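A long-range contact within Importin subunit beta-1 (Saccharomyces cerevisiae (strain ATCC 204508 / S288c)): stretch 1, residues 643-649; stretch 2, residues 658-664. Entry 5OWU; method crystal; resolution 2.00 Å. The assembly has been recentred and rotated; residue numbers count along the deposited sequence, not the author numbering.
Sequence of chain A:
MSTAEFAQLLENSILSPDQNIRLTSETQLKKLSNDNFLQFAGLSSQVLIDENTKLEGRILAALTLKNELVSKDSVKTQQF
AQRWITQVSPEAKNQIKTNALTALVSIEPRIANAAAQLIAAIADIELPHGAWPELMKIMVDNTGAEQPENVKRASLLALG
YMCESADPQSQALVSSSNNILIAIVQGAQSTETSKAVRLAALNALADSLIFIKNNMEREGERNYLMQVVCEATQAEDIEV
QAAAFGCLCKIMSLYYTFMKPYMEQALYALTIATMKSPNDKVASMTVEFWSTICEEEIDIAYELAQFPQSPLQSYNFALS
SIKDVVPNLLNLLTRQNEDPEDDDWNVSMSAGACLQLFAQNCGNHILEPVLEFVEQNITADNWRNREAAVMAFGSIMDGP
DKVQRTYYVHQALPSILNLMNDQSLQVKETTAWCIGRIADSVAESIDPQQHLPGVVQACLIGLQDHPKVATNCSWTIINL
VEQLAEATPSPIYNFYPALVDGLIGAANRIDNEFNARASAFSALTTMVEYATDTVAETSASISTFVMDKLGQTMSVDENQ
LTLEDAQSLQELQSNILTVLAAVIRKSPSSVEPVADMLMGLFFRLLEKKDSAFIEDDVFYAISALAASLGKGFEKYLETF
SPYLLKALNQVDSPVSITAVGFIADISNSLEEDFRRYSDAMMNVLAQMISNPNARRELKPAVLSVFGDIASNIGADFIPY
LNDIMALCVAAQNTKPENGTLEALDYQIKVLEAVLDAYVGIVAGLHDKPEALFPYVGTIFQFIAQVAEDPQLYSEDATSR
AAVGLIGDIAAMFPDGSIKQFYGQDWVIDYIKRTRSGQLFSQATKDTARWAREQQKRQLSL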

# COMPACT_ATOMS: atom_id res chain seq x y z
N TYR A 643 2.96 2.16 -34.08
CA TYR A 643 2.50 2.55 -32.75
C TYR A 643 2.96 1.55 -31.71
O TYR A 643 3.48 1.94 -30.65
CB TYR A 643 0.97 2.65 -32.73
CG TYR A 643 0.40 3.67 -33.68
CD1 TYR A 643 0.51 5.02 -33.43
CD2 TYR A 643 -0.27 3.27 -34.83
CE1 TYR A 643 -0.01 5.95 -34.29
CE2 TYR A 643 -0.80 4.19 -35.69
CZ TYR A 643 -0.67 5.52 -35.42
OH TYR A 643 -1.21 6.44 -36.29
N LEU A 644 2.78 0.26 -31.98
CA LEU A 644 3.17 -0.77 -31.01
C LEU A 644 4.64 -0.66 -30.66
O LEU A 644 5.01 -0.64 -29.48
CB LEU A 644 2.85 -2.15 -31.57
CG LEU A 644 3.33 -3.33 -30.72
CD1 LEU A 644 2.70 -3.30 -29.34
CD2 LEU A 644 3.03 -4.63 -31.45
N LEU A 645 5.52 -0.60 -31.67
CA LEU A 645 6.95 -0.53 -31.40
C LEU A 645 7.31 0.74 -30.62
O LEU A 645 8.07 0.68 -29.65
CB LEU A 645 7.73 -0.59 -32.72
CG LEU A 645 8.17 -1.98 -33.19
CD1 LEU A 645 7.02 -2.98 -33.20
CD2 LEU A 645 8.80 -1.88 -34.59
N LYS A 646 6.76 1.88 -31.03
CA LYS A 646 7.04 3.12 -30.30
C LYS A 646 6.60 3.00 -28.84
O LYS A 646 7.33 3.41 -27.93
CB LYS A 646 6.34 4.30 -30.98
CG LYS A 646 6.57 5.64 -30.26
CD LYS A 646 6.10 6.83 -31.09
CE LYS A 646 6.97 7.03 -32.33
NZ LYS A 646 6.78 8.38 -32.95
N ALA A 647 5.41 2.45 -28.60
CA ALA A 647 4.93 2.28 -27.24
C ALA A 647 5.83 1.34 -26.45
O ALA A 647 6.17 1.61 -25.29
CB ALA A 647 3.49 1.77 -27.25
N LEU A 648 6.21 0.21 -27.05
CA LEU A 648 7.05 -0.76 -26.37
C LEU A 648 8.37 -0.13 -25.95
O LEU A 648 8.90 -0.45 -24.87
CB LEU A 648 7.30 -1.97 -27.27
CG LEU A 648 6.14 -2.94 -27.46
CD1 LEU A 648 6.41 -3.85 -28.65
CD2 LEU A 648 5.90 -3.78 -26.21
N ASN A 649 8.92 0.76 -26.78
CA ASN A 649 10.21 1.37 -26.45
C ASN A 649 10.09 2.52 -25.46
O ASN A 649 11.11 2.93 -24.89
CB ASN A 649 10.90 1.84 -27.72
CG ASN A 649 11.48 0.70 -28.52
OD1 ASN A 649 11.96 -0.29 -27.95
ND2 ASN A 649 11.45 0.81 -29.84
N THR A 658 1.29 -1.80 -21.21
CA THR A 658 0.08 -2.19 -21.91
C THR A 658 0.40 -2.75 -23.29
O THR A 658 -0.29 -3.66 -23.76
CB THR A 658 -0.86 -0.98 -22.01
OG1 THR A 658 -1.05 -0.43 -20.70
CG2 THR A 658 -2.20 -1.39 -22.58
N ALA A 659 1.45 -2.24 -23.93
CA ALA A 659 1.88 -2.81 -25.20
C ALA A 659 2.38 -4.24 -25.02
O ALA A 659 2.09 -5.13 -25.85
CB ALA A 659 2.96 -1.92 -25.83
N VAL A 660 3.10 -4.51 -23.93
CA VAL A 660 3.44 -5.89 -23.59
C VAL A 660 2.16 -6.70 -23.42
O VAL A 660 2.10 -7.88 -23.80
CB VAL A 660 4.30 -5.96 -22.32
CG1 VAL A 660 4.49 -7.41 -21.87
CG2 VAL A 660 5.65 -5.32 -22.56
N GLY A 661 1.12 -6.10 -22.84
CA GLY A 661 -0.15 -6.79 -22.72
C GLY A 661 -0.78 -7.10 -24.06
O GLY A 661 -1.48 -8.10 -24.21
N PHE A 662 -0.55 -6.24 -25.06
CA PHE A 662 -0.95 -6.57 -26.42
C PHE A 662 -0.24 -7.82 -26.91
O PHE A 662 -0.86 -8.73 -27.47
CB PHE A 662 -0.66 -5.40 -27.36
CG PHE A 662 -0.97 -5.70 -28.80
CD1 PHE A 662 -2.26 -5.55 -29.29
CD2 PHE A 662 0.02 -6.13 -29.66
CE1 PHE A 662 -2.55 -5.82 -30.61
CE2 PHE A 662 -0.27 -6.41 -30.99
CZ PHE A 662 -1.55 -6.26 -31.46
N ILE A 663 1.08 -7.88 -26.70
CA ILE A 663 1.81 -9.08 -27.10
C ILE A 663 1.22 -10.31 -26.41
O ILE A 663 1.00 -11.35 -27.04
CB ILE A 663 3.32 -8.93 -26.80
CG1 ILE A 663 3.89 -7.73 -27.55
CG2 ILE A 663 4.07 -10.20 -27.20
CD1 ILE A 663 5.32 -7.39 -27.18
N ALA A 664 0.92 -10.19 -25.11
CA ALA A 664 0.31 -11.30 -24.38
C ALA A 664 -1.00 -11.73 -25.04
O ALA A 664 -1.25 -12.93 -25.20
CB ALA A 664 0.06 -10.91 -22.93

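Both stretches are helical, and each is a segment of a longer helix that begins earlier in the chain. Their axes come within 9.0 Å of one another, with 127° between the N-to-C directions, so the helices run in broadly opposing senses but cross obliquely. Within each helix, backbone hydrogen bonds form: in the first, Ala647 N donates to Tyr643 O at 2.9 Å and Leu648 N to Leu644 O at 2.8 Å; in the second, Phe662 N donates to Thr658 O at 2.9 Å and Ile663 N to Ala659 O at 3.1 Å. With these polar groups paired inside their own helices, and no hydrogen bond passing between the stretches, the contact rests on apolar packing, which buries 260 Å² in total.

The backbones draw closest at Leu648 and Ala659, whose CA atoms lie 5.7 Å apart. Ala659 suits this position because its side chain is a single methyl group, pointing toward the first helix, and three residues gather around it. Its CB lies 3.5 Å from Leu648 CD2, 3.8 Å from Leu644 CD1 and 4.0 Å from Ala647 CB. Ala647 also points toward its partner helix, so here two methyl groups meet across the interface, a pairing that takes up little space between the helices.

The leucines reach further. Leu644 and Leu648 are one helical turn apart, a spacing that lets both address the second helix. Leu644 points toward it, with chi1 in t and chi2 in p; its CD1, besides meeting Ala659, lies 3.9 Å from Phe662 CD2, and its CD2 lies 3.8 Å from Phe662 CE2. The CD2 methyl approaches the aromatic ring obliquely. Phe662 also points toward the first helix and, with chi1 in t, its ring reaches Leu644.

Leu648 starts sideways, but its m,t conformation brings its end nearer the second helix. Besides touching Ala659, its CD2 methyl lies 3.8 Å from Ile663 CD1 and 4.0 Å from Val660 CG2. Ile663 likewise leaves its backbone sideways and extends its CD1 to the contact, whereas the shorter, beta-branched Val660 makes a lighter contact. A branched leucine suits such a site, since its CD2 lies among three aliphatic neighbours while its CD1 also reaches Ile663, and apolar methyls gain by leaving water and packing closely.

The polar residues Lys646, Asn649 and Thr658 make no contact across the interface. Lys646 and Asn649 are exposed, while Thr658 OG1 is hydrogen-bonded elsewhere in the structure.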